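Local structure of proximal thread matrix protein 1 (Mytilus galloprovincialis, 4CN9) at residues S64-Q67 and N73-M76; F101-F106 and T112-N117; T209-I214 and N219-T224; N117-K120 and D124-K127. The protein is a zinc-binding matrix protein of the mussel byssus with two von Willebrand factor type A domains, and binds collagen, presumably within the thread. All blocks are in the same frame, centred on the assembly; numbering follows the deposited sequence.

Contact 1: residues S64-Q67 and N73-M76; sequences SSIQ and NYQM. With ZN (zinc ion), chain C.
The ring of Y74 has I66 over one face and the side-chain carbonyl of Q67 at its edge. CG2 of I66 sits 3.9 Å from the centroid of the Y74 ring and 16° off its normal, a CH-pi contact displaced toward the rim. With CG1 beside the backbone N (chi1 -61°), I66 leaves CG2 anti to N, where it also reaches N73, 3.5 Å from N73 CB. Near the ring plane, Q67 OE1 stands 3.6 Å from Y74 CD2, the amide turned 22° from the ring. The Q67 chain bends at chi2 on its way there, and one water joins Q67 OE1 to the backbone N of Y74. The amide of N73 supplies the direct polar link: ND2 donates to I66 O at 3.0 Å, in the carbonyl plane, and D69 takes a second bond from the same nitrogen. With a leucine at Y74, I66 CG2 is likely to lose its aromatic face and N136 the hydroxyl to which it is hydrogen-bonded. One residue before I66, S65 OG binds zinc at 2.0 Å together with S63, D174 and three waters, as part of the metal ion-dependent adhesion site (MIDAS). The contact joins the short helix 64-69, which follows strand 54-61 and carries this ligand, to the start of helix 73-85, with I66 touching D61 and Y74 touching F60 on that strand.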
loop_
_atom_site.group_PDB
_atom_site.type_symbol
_atom_site.label_atom_id
_atom_site.label_comp_id
_atom_site.label_asym_id
_atom_site.label_seq_id
_atom_site.Cartn_x
_atom_site.Cartn_y
_atom_site.Cartn_z
ATOM N N SER A 64 -23.971 -4.102 15.571
ATOM C CA SER A 64 -24.579 -3.816 16.869
ATOM C C SER A 64 -23.545 -3.541 17.956
ATOM O O SER A 64 -23.841 -2.854 18.928
ATOM C CB SER A 64 -25.475 -4.987 17.299
ATOM O OG SER A 64 -24.717 -6.170 17.418
ATOM N N SER A 65 -22.342 -4.078 17.799
ATOM C CA SER A 65 -21.250 -3.820 18.747
ATOM C C SER A 65 -21.046 -2.323 19.035
ATOM O O SER A 65 -20.703 -1.933 20.152
ATOM C CB SER A 65 -19.942 -4.403 18.208
ATOM O OG SER A 65 -19.525 -3.700 17.053
ATOM N N ILE A 66 -21.267 -1.493 18.022
ATOM C CA ILE A 66 -21.038 -0.068 18.131
ATOM C C ILE A 66 -22.051 0.596 19.051
ATOM O O ILE A 66 -21.690 1.455 19.858
ATOM C CB ILE A 66 -21.095 0.599 16.744
ATOM C CG1 ILE A 66 -19.991 0.005 15.863
ATOM C CG2 ILE A 66 -20.962 2.132 16.878
ATOM C CD1 ILE A 66 -20.013 0.454 14.434
ATOM N N GLN A 67 -23.312 0.192 18.927
ATOM C CA GLN A 67 -24.386 0.772 19.717
ATOM C C GLN A 67 -24.283 0.276 21.161
ATOM O O GLN A 67 -24.480 1.052 22.092
ATOM C CB GLN A 67 -25.750 0.425 19.099
ATOM C CG GLN A 67 -26.969 0.916 19.884
ATOM C CD GLN A 67 -27.108 2.432 19.898
ATOM O OE1 GLN A 67 -26.663 3.129 18.977
ATOM N NE2 GLN A 67 -27.723 2.955 20.955
ATOM N N ASN A 73 -21.714 6.715 19.854
ATOM C CA ASN A 73 -20.731 6.313 18.848
ATOM C C ASN A 73 -21.128 6.627 17.399
ATOM O O ASN A 73 -20.319 7.184 16.658
ATOM C CB ASN A 73 -20.393 4.836 18.982
ATOM C CG ASN A 73 -19.520 4.553 20.181
ATOM O OD1 ASN A 73 -18.852 5.449 20.690
ATOM N ND2 ASN A 73 -19.512 3.303 20.635
ATOM N N TYR A 74 -22.348 6.276 16.987
ATOM C CA TYR A 74 -22.752 6.508 15.597
ATOM C C TYR A 74 -22.711 7.985 15.239
ATOM O O TYR A 74 -22.346 8.350 14.121
ATOM C CB TYR A 74 -24.148 5.951 15.305
ATOM C CG TYR A 74 -24.186 4.460 15.075
ATOM C CD1 TYR A 74 -23.321 3.852 14.159
ATOM C CD2 TYR A 74 -25.085 3.649 15.773
ATOM C CE1 TYR A 74 -23.356 2.477 13.948
ATOM C CE2 TYR A 74 -25.118 2.273 15.571
ATOM C CZ TYR A 74 -24.250 1.694 14.653
ATOM O OH TYR A 74 -24.283 0.328 14.436
ATOM N N GLN A 75 -23.106 8.842 16.175
ATOM C CA GLN A 75 -23.060 10.279 15.909
ATOM C C GLN A 75 -21.624 10.744 15.656
ATOM O O GLN A 75 -21.385 11.588 14.792
ATOM C CB GLN A 75 -23.685 11.086 17.053
ATOM C CG GLN A 75 -23.890 12.544 16.693
ATOM C CD GLN A 75 -24.618 12.719 15.366
ATOM O OE1 GLN A 75 -25.748 12.267 15.201
ATOM N NE2 GLN A 75 -23.959 13.355 14.408
ATOM N N MET A 76 -20.678 10.192 16.409
ATOM C CA MET A 76 -19.274 10.541 16.257
ATOM C C MET A 76 -18.726 10.038 14.933
ATOM O O MET A 76 -17.892 10.696 14.309
ATOM C CB MET A 76 -18.449 9.979 17.421
ATOM C CG MET A 76 -18.792 10.633 18.756
ATOM S SD MET A 76 -17.735 10.157 20.136
ATOM C CE MET A 76 -18.378 11.248 21.403
HETATM ZN ZN ZN C . -18.748 -4.533 15.355
HETATM O O HOH W 1 -24.092 4.462 18.854
HETATM O O HOH W 2 -17.905 -4.909 13.489
HETATM O O HOH W 3 -19.694 -6.380 15.495
HETATM O O HOH W 4 -17.214 -5.500 16.442
#

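Contact 2: residues F101-F106 and T112-N117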
loop_
_atom_site.group_PDB
_atom_site.type_symbol
_atom_site.label_atom_id
_atom_site.label_comp_id
_atom_site.label_asym_id
_atom_site.label_seq_id
_atom_site.Cartn_x
_atom_site.Cartn_y
_atom_site.Cartn_z
ATOM N N PHE A 101 -19.353 11.931 -3.509
ATOM C CA PHE A 101 -19.268 11.225 -2.253
ATOM C C PHE A 101 -20.449 10.262 -2.145
ATOM O O PHE A 101 -21.572 10.633 -2.473
ATOM C CB PHE A 101 -19.365 12.259 -1.140
ATOM C CG PHE A 101 -18.648 11.886 0.087
ATOM C CD1 PHE A 101 -19.267 11.101 1.051
ATOM C CD2 PHE A 101 -17.366 12.316 0.301
ATOM C CE1 PHE A 101 -18.603 10.749 2.202
ATOM C CE2 PHE A 101 -16.691 11.965 1.462
ATOM C CZ PHE A 101 -17.309 11.192 2.409
ATOM N N GLY A 102 -20.185 9.039 -1.687
ATOM C CA GLY A 102 -21.226 8.070 -1.390
ATOM C C GLY A 102 -20.925 7.288 -0.116
ATOM O O GLY A 102 -19.777 7.193 0.324
ATOM N N VAL A 103 -21.962 6.715 0.483
ATOM C CA VAL A 103 -21.791 5.976 1.719
ATOM C C VAL A 103 -22.539 4.668 1.650
ATOM O O VAL A 103 -23.716 4.618 1.264
ATOM C CB VAL A 103 -22.293 6.759 2.924
ATOM C CG1 VAL A 103 -22.189 5.907 4.183
ATOM C CG2 VAL A 103 -21.508 8.048 3.081
ATOM N N VAL A 104 -21.836 3.615 2.044
ATOM C CA VAL A 104 -22.355 2.263 2.052
ATOM C C VAL A 104 -22.214 1.688 3.452
ATOM O O VAL A 104 -21.111 1.683 4.021
ATOM C CB VAL A 104 -21.546 1.410 1.063
ATOM C CG1 VAL A 104 -21.882 -0.066 1.207
ATOM C CG2 VAL A 104 -21.779 1.917 -0.356
ATOM N N GLN A 105 -23.332 1.246 4.025
ATOM C CA GLN A 105 -23.330 0.633 5.359
ATOM C C GLN A 105 -23.131 -0.869 5.228
ATOM O O GLN A 105 -23.627 -1.491 4.290
ATOM C CB GLN A 105 -24.649 0.906 6.103
ATOM C CG GLN A 105 -25.001 2.366 6.266
ATOM C CD GLN A 105 -26.498 2.611 6.576
ATOM O OE1 GLN A 105 -27.135 3.471 5.968
ATOM N NE2 GLN A 105 -27.041 1.868 7.523
ATOM N N PHE A 106 -22.407 -1.460 6.166
ATOM C CA PHE A 106 -22.175 -2.899 6.131
ATOM C C PHE A 106 -22.078 -3.474 7.540
ATOM O O PHE A 106 -21.503 -2.852 8.449
ATOM C CB PHE A 106 -20.894 -3.228 5.340
ATOM C CG PHE A 106 -19.627 -3.078 6.151
ATOM C CD1 PHE A 106 -18.996 -1.844 6.264
ATOM C CD2 PHE A 106 -19.091 -4.167 6.821
ATOM C CE1 PHE A 106 -17.845 -1.699 7.039
ATOM C CE2 PHE A 106 -17.943 -4.035 7.601
ATOM C CZ PHE A 106 -17.320 -2.805 7.707
ATOM N N THR A 112 -26.657 0.536 0.641
ATOM C CA THR A 112 -26.179 1.818 0.146
ATOM C C THR A 112 -26.994 2.914 0.793
ATOM O O THR A 112 -28.204 2.950 0.627
ATOM C CB THR A 112 -26.279 1.915 -1.384
ATOM O OG1 THR A 112 -25.315 1.030 -1.975
ATOM C CG2 THR A 112 -26.003 3.333 -1.859
ATOM N N ALA A 113 -26.348 3.783 1.568
ATOM C CA ALA A 113 -27.066 4.912 2.168
ATOM C C ALA A 113 -27.429 5.913 1.079
ATOM O O ALA A 113 -28.565 6.374 0.988
ATOM C CB ALA A 113 -26.241 5.577 3.258
ATOM N N PHE A 114 -26.452 6.258 0.255
ATOM C CA PHE A 114 -26.710 7.056 -0.937
ATOM C C PHE A 114 -25.553 6.860 -1.908
ATOM O O PHE A 114 -24.411 6.640 -1.488
ATOM C CB PHE A 114 -26.943 8.540 -0.606
ATOM C CG PHE A 114 -25.832 9.189 0.191
ATOM C CD1 PHE A 114 -24.742 9.765 -0.443
ATOM C CD2 PHE A 114 -25.891 9.229 1.576
ATOM C CE1 PHE A 114 -23.727 10.363 0.292
ATOM C CE2 PHE A 114 -24.895 9.819 2.307
ATOM C CZ PHE A 114 -23.804 10.388 1.666
ATOM N N PRO A 115 -25.853 6.878 -3.211
ATOM C CA PRO A 115 -24.846 6.737 -4.265
ATOM C C PRO A 115 -24.082 8.037 -4.545
ATOM O O PRO A 115 -24.499 9.110 -4.111
ATOM C CB PRO A 115 -25.685 6.362 -5.488
ATOM C CG PRO A 115 -26.999 7.032 -5.247
ATOM C CD PRO A 115 -27.223 6.963 -3.764
ATOM N N LEU A 116 -22.977 7.920 -5.280
ATOM C CA LEU A 116 -22.180 9.074 -5.709
ATOM C C LEU A 116 -23.014 10.172 -6.382
ATOM O O LEU A 116 -22.746 11.354 -6.207
ATOM C CB LEU A 116 -21.084 8.618 -6.684
ATOM C CG LEU A 116 -19.960 7.764 -6.087
ATOM C CD1 LEU A 116 -19.234 7.035 -7.202
ATOM C CD2 LEU A 116 -18.982 8.606 -5.272
ATOM N N ASN A 117 -24.012 9.788 -7.176
ATOM C CA ASN A 117 -24.727 10.790 -7.963
ATOM C C ASN A 117 -25.970 11.358 -7.290
ATOM O O ASN A 117 -26.691 12.129 -7.907
ATOM C CB ASN A 117 -25.066 10.260 -9.368
ATOM C CG ASN A 117 -25.988 9.049 -9.350
ATOM O OD1 ASN A 117 -26.504 8.641 -8.304
ATOM N ND2 ASN A 117 -26.212 8.471 -10.533
HETATM O O HOH W 5 -21.788 13.343 -4.458
#
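This is an antiparallel strand pairing interrupted by a classic beta bulge, buried at the outer border of the six-stranded sheet, where strand 100-106 meets the end of edge strand 110-112 and the loop beyond it. V104 and T112 form a non-hydrogen-bonded pair, with V104 CG2 4.0 Å from T112 OG1, whose hydroxyl is hydrogen-bonded to H148. One step on, A113 and F114 both face V103. V103 O accepts from A113 N at 2.8 Å and more weakly from F114 N at 3.3 Å, while V103 N donates to F114 O at 3.1 Å. The extra residue is accommodated by the helical backbone angles of A113 (phi -71°, psi -49°). Strand 100-106 pairs on its other border with strand 54-61 in parallel fashion, so the bulge belongs to the single antiparallel hairpin of an otherwise parallel, Rossmann-like vWA sheet. Within the bulge, F114 folds its ring back over strand 100-106, because chi1 of 55° sets CG between the backbone N and the carbonyl carbon. F114 CZ then meets V103 CG2 at 3.6 Å, and F101 O lies in the ring plane at the edge, 3.5 Å from F114 CE1. A113 CB approaches the amide of Q105, at 3.5 Å from Q105 OE1, while Q105 NE2 is hydrogen-bonded to the D62 carboxylate and to V133 O. L116 turns its CD2 methyl to the backbone of F101 and G102, lying 3.8 Å from G102 N. A water at this end accepts from F101 N and lies within hydrogen-bonding reach of L116 O.

Contact 3: residues T209-I214 and N219-T224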
loop_
_atom_site.group_PDB
_atom_site.type_symbol
_atom_site.label_atom_id
_atom_site.label_comp_id
_atom_site.label_asym_id
_atom_site.label_seq_id
_atom_site.Cartn_x
_atom_site.Cartn_y
_atom_site.Cartn_z
ATOM N N THR A 209 -3.778 -6.917 11.070
ATOM C CA THR A 209 -3.182 -7.544 9.897
ATOM C C THR A 209 -4.211 -7.750 8.794
ATOM O O THR A 209 -3.866 -7.714 7.622
ATOM C CB THR A 209 -2.514 -8.879 10.250
ATOM O OG1 THR A 209 -3.403 -9.654 11.063
ATOM C CG2 THR A 209 -1.225 -8.624 11.017
ATOM N N GLU A 210 -5.470 -7.960 9.170
ATOM C CA GLU A 210 -6.551 -8.071 8.185
ATOM C C GLU A 210 -6.768 -6.733 7.483
ATOM O O GLU A 210 -6.915 -6.668 6.263
ATOM C CB GLU A 210 -7.849 -8.542 8.859
ATOM C CG GLU A 210 -9.118 -8.306 8.039
ATOM C CD GLU A 210 -10.347 -8.954 8.668
ATOM O OE1 GLU A 210 -10.567 -10.166 8.419
ATOM O OE2 GLU A 210 -11.090 -8.256 9.413
ATOM N N LEU A 211 -6.787 -5.652 8.253
ATOM C CA LEU A 211 -6.912 -4.329 7.656
ATOM C C LEU A 211 -5.703 -4.019 6.770
ATOM O O LEU A 211 -5.831 -3.421 5.697
ATOM C CB LEU A 211 -7.090 -3.267 8.737
ATOM C CG LEU A 211 -8.374 -3.386 9.574
ATOM C CD1 LEU A 211 -8.563 -2.131 10.439
ATOM C CD2 LEU A 211 -9.616 -3.656 8.712
ATOM N N GLU A 212 -4.523 -4.443 7.216
ATOM C CA GLU A 212 -3.301 -4.241 6.440
ATOM C C GLU A 212 -3.322 -4.958 5.084
ATOM O O GLU A 212 -2.713 -4.487 4.121
ATOM C CB GLU A 212 -2.070 -4.684 7.240
ATOM C CG GLU A 212 -1.616 -3.656 8.243
ATOM C CD GLU A 212 -0.517 -4.168 9.159
ATOM O OE1 GLU A 212 -0.296 -5.401 9.211
ATOM O OE2 GLU A 212 0.121 -3.321 9.821
ATOM N N GLN A 213 -4.003 -6.091 5.013
ATOM C CA GLN A 213 -4.134 -6.823 3.761
ATOM C C GLN A 213 -5.121 -6.117 2.823
ATOM O O GLN A 213 -4.941 -6.133 1.609
ATOM C CB GLN A 213 -4.645 -8.241 4.007
ATOM C CG GLN A 213 -3.767 -9.141 4.852
ATOM C CD GLN A 213 -4.302 -10.574 4.914
ATOM O OE1 GLN A 213 -5.322 -10.848 5.559
ATOM N NE2 GLN A 213 -3.626 -11.486 4.220
ATOM N N ILE A 214 -6.155 -5.509 3.403
ATOM C CA ILE A 214 -7.220 -4.824 2.653
ATOM C C ILE A 214 -6.782 -3.490 2.064
ATOM O O ILE A 214 -7.055 -3.198 0.901
ATOM C CB ILE A 214 -8.454 -4.597 3.567
ATOM C CG1 ILE A 214 -9.127 -5.936 3.864
ATOM C CG2 ILE A 214 -9.451 -3.664 2.923
ATOM C CD1 ILE A 214 -10.090 -5.907 5.032
ATOM N N ASN A 219 0.649 1.247 5.651
ATOM C CA ASN A 219 0.481 2.552 6.284
ATOM C C ASN A 219 -0.761 3.324 5.845
ATOM O O ASN A 219 -0.942 4.462 6.247
ATOM C CB ASN A 219 1.737 3.429 6.229
ATOM C CG ASN A 219 2.351 3.518 4.858
ATOM O OD1 ASN A 219 1.672 3.409 3.830
ATOM N ND2 ASN A 219 3.673 3.738 4.833
ATOM N N TYR A 220 -1.629 2.690 5.056
ATOM C CA TYR A 220 -2.967 3.225 4.810
ATOM C C TYR A 220 -3.980 2.693 5.832
ATOM O O TYR A 220 -5.201 2.863 5.665
ATOM C CB TYR A 220 -3.426 2.863 3.399
ATOM C CG TYR A 220 -2.750 3.648 2.301
ATOM C CD1 TYR A 220 -1.366 3.606 2.135
ATOM C CD2 TYR A 220 -3.493 4.410 1.416
ATOM C CE1 TYR A 220 -0.750 4.318 1.128
ATOM C CE2 TYR A 220 -2.880 5.136 0.397
ATOM C CZ TYR A 220 -1.515 5.074 0.252
ATOM O OH TYR A 220 -0.909 5.781 -0.764
ATOM N N VAL A 221 -3.484 2.025 6.872
ATOM C CA VAL A 221 -4.316 1.576 7.982
ATOM C C VAL A 221 -4.118 2.513 9.164
ATOM O O VAL A 221 -2.989 2.735 9.601
ATOM C CB VAL A 221 -3.959 0.164 8.444
ATOM C CG1 VAL A 221 -4.811 -0.221 9.670
ATOM C CG2 VAL A 221 -4.148 -0.844 7.311
ATOM N N LEU A 222 -5.213 3.078 9.659
ATOM C CA LEU A 222 -5.173 3.956 10.824
ATOM C C LEU A 222 -5.992 3.333 11.951
ATOM O O LEU A 222 -7.025 2.710 11.708
ATOM C CB LEU A 222 -5.719 5.327 10.464
ATOM C CG LEU A 222 -5.003 6.014 9.298
ATOM C CD1 LEU A 222 -5.734 7.262 8.929
ATOM C CD2 LEU A 222 -3.558 6.314 9.631
ATOM N N THR A 223 -5.514 3.470 13.182
ATOM C CA THR A 223 -6.187 2.863 14.326
ATOM C C THR A 223 -6.387 3.886 15.440
ATOM O O THR A 223 -5.619 4.832 15.586
ATOM C CB THR A 223 -5.399 1.661 14.890
ATOM O OG1 THR A 223 -4.135 2.110 15.389
ATOM C CG2 THR A 223 -5.168 0.610 13.813
ATOM N N THR A 224 -7.442 3.690 16.215
ATOM C CA THR A 224 -7.722 4.544 17.356
ATOM C C THR A 224 -8.456 3.708 18.399
ATOM O O THR A 224 -9.082 2.687 18.069
ATOM C CB THR A 224 -8.539 5.779 16.944
ATOM O OG1 THR A 224 -8.793 6.593 18.090
ATOM C CG2 THR A 224 -9.864 5.375 16.323
#
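V221 reaches from its strand to the flank of helix 208-214, and its branches carry the contact with L211 and E212. V221 CA lies 6.1 Å from E212 CA, and the V221 CB points to the helix and divides there into two methyls. V221 CG1, anti to the backbone N at chi1 177°, comes to rest 3.9 Å from L211 CB. V221 CG2, anti to the carbonyl carbon, reaches the helix backbone itself: it is 3.5 Å from L211 O and 3.6 Å from E212 CA. V221 CG2 also lies 3.9 Å from E212 CG, the two side chains crossing at about a right angle. The glutamate thus contributes a methylene here. These are van der Waals contacts, small in area, and the buried L211 also touches F206. The contact joins the last two elements of the beta-alpha-beta unit made by strand 195-202, helix 208-214 and edge strand 221-224. The strand and the residue before it pair with 195-202 through backbone bonds of Y220, L222 and T224, while L222 points away from helix 208-214 and packs against helix 234-241; on the helix side, I214 touches V197 and helix 142-153.

Contact 4: residues N117-K120 and D124-K127; sequences NKFK and DIKK
F119 lays its ring over the first peptide of D124-K127, with D124 O centred 3.7 Å above one face. Over the middle of the opposite face lies K118 CG, 3.6 Å from the plane of the F119 ring, so the phenyl is sandwiched between a helix carbonyl and the aliphatic chain of its own neighbour. Around the root of the ring the contacts are apolar: F119 CB meets I125 CG1 at 3.6 Å, and F119 CD1 lies 3.8 Å from D124 CB. The carboxylate plane of D124 is inclined 53° to the ring, and it is the aspartate's CB methylene and backbone carbonyl that do the touching. With CG anti to the carbonyl carbon (chi1 -60°), the F119 ring swings over the D124 carbonyl. Cut back to an alanine, F119 is likely to leave a gap over that carbonyl and K118 CG without the surface it packs on. The loop is further shaped by K120, whose NZ curls back to N117 O in a weak 3.1 Å hydrogen bond. On the helix side, T121 OG1 accepts from D124 N, as an N-cap to helix 122-130. Farther out, the ring of F119 meets that of F114 edge-to-face, and K126 forms a salt bridge with D86. The loop leading out of strand 110-112 is in this way folded against helix 122-130, which in turn lies by helix 73-85 through V85 and by strand 100-106 through F101, both touching I125.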
loop_
_atom_site.group_PDB
_atom_site.type_symbol
_atom_site.label_atom_id
_atom_site.label_comp_id
_atom_site.label_asym_id
_atom_site.label_seq_id
_atom_site.Cartn_x
_atom_site.Cartn_y
_atom_site.Cartn_z
ATOM N N ASN A 117 -24.012 9.788 -7.176
ATOM C CA ASN A 117 -24.727 10.790 -7.963
ATOM C C ASN A 117 -25.970 11.358 -7.290
ATOM O O ASN A 117 -26.691 12.129 -7.907
ATOM C CB ASN A 117 -25.066 10.260 -9.368
ATOM C CG ASN A 117 -25.988 9.049 -9.350
ATOM O OD1 ASN A 117 -26.504 8.641 -8.304
ATOM N ND2 ASN A 117 -26.212 8.471 -10.533
ATOM N N LYS A 118 -26.217 11.001 -6.027
ATOM C CA LYS A 118 -27.434 11.460 -5.342
ATOM C C LYS A 118 -27.428 12.955 -5.016
ATOM O O LYS A 118 -28.392 13.656 -5.308
ATOM C CB LYS A 118 -27.674 10.675 -4.059
ATOM C CG LYS A 118 -28.971 11.040 -3.321
ATOM C CD LYS A 118 -30.173 10.411 -3.973
ATOM C CE LYS A 118 -31.309 10.187 -2.979
ATOM N NZ LYS A 118 -32.439 9.421 -3.600
ATOM N N PHE A 119 -26.355 13.435 -4.392
ATOM C CA PHE A 119 -26.323 14.807 -3.891
ATOM C C PHE A 119 -25.271 15.624 -4.622
ATOM O O PHE A 119 -24.294 15.074 -5.132
ATOM C CB PHE A 119 -26.046 14.830 -2.388
ATOM C CG PHE A 119 -27.080 14.109 -1.569
ATOM C CD1 PHE A 119 -28.401 14.534 -1.560
ATOM C CD2 PHE A 119 -26.731 13.021 -0.794
ATOM C CE1 PHE A 119 -29.352 13.878 -0.799
ATOM C CE2 PHE A 119 -27.667 12.367 -0.022
ATOM C CZ PHE A 119 -28.984 12.794 -0.021
ATOM N N LYS A 120 -25.477 16.940 -4.662
ATOM C CA LYS A 120 -24.678 17.818 -5.501
ATOM C C LYS A 120 -23.985 18.948 -4.730
ATOM O O LYS A 120 -23.211 19.705 -5.311
ATOM C CB LYS A 120 -25.566 18.392 -6.605
ATOM C CG LYS A 120 -26.173 17.322 -7.517
ATOM C CD LYS A 120 -25.311 17.106 -8.758
ATOM C CE LYS A 120 -25.954 16.143 -9.754
ATOM N NZ LYS A 120 -25.745 14.711 -9.399
ATOM N N ASP A 124 -25.979 19.072 1.305
ATOM C CA ASP A 124 -26.863 17.950 1.011
ATOM C C ASP A 124 -26.235 16.593 1.354
ATOM O O ASP A 124 -26.912 15.710 1.890
ATOM C CB ASP A 124 -27.271 17.985 -0.457
ATOM C CG ASP A 124 -28.322 19.047 -0.744
ATOM O OD1 ASP A 124 -28.914 19.570 0.217
ATOM O OD2 ASP A 124 -28.561 19.349 -1.928
ATOM N N ILE A 125 -24.949 16.429 1.046
ATOM C CA ILE A 125 -24.239 15.198 1.393
ATOM C C ILE A 125 -24.204 15.026 2.909
ATOM O O ILE A 125 -24.465 13.938 3.428
ATOM C CB ILE A 125 -22.812 15.180 0.814
ATOM C CG1 ILE A 125 -22.863 15.093 -0.721
ATOM C CG2 ILE A 125 -22.008 14.015 1.393
ATOM C CD1 ILE A 125 -21.562 15.498 -1.384
ATOM N N LYS A 126 -23.909 16.106 3.631
ATOM C CA LYS A 126 -23.828 16.034 5.087
ATOM C C LYS A 126 -25.176 15.673 5.726
ATOM O O LYS A 126 -25.230 14.912 6.694
ATOM C CB LYS A 126 -23.217 17.324 5.660
ATOM C CG LYS A 126 -21.721 17.454 5.321
ATOM C CD LYS A 126 -21.013 18.570 6.078
ATOM C CE LYS A 126 -21.492 19.957 5.651
ATOM N NZ LYS A 126 -20.913 20.984 6.563
ATOM N N LYS A 127 -26.258 16.200 5.159
ATOM C CA LYS A 127 -27.610 15.854 5.580
ATOM C C LYS A 127 -27.897 14.375 5.304
ATOM O O LYS A 127 -28.483 13.675 6.133
ATOM C CB LYS A 127 -28.616 16.737 4.833
ATOM C CG LYS A 127 -30.078 16.379 5.032
ATOM C CD LYS A 127 -30.608 16.834 6.378
ATOM C CE LYS A 127 -32.130 16.658 6.457
ATOM N NZ LYS A 127 -32.624 16.637 7.868
#

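Overall arrangement
All four contacts lie in the first vWA domain. Contacts 1 and 2 are buried, whereas 3 and 4 are only partly so. Contacts 2 and 4 share N117 and touch directly: F114 meets F119, and F101 meets I125, so the bulged sheet border and helix 122-130 form one continuous packing. Contact 3 reaches the same sheet at its other outermost strand, with centres about 22 Å from contact 2. Chemistry changes with place: contact 2 pairs backbone hydrogen bonds with apolar packing, contact 3 is plain methyl packing, and contact 4 sets a ring over a helix carbonyl. Contact 1, beside the zinc, combines a ring face with one amide hydrogen bond and a bridging water.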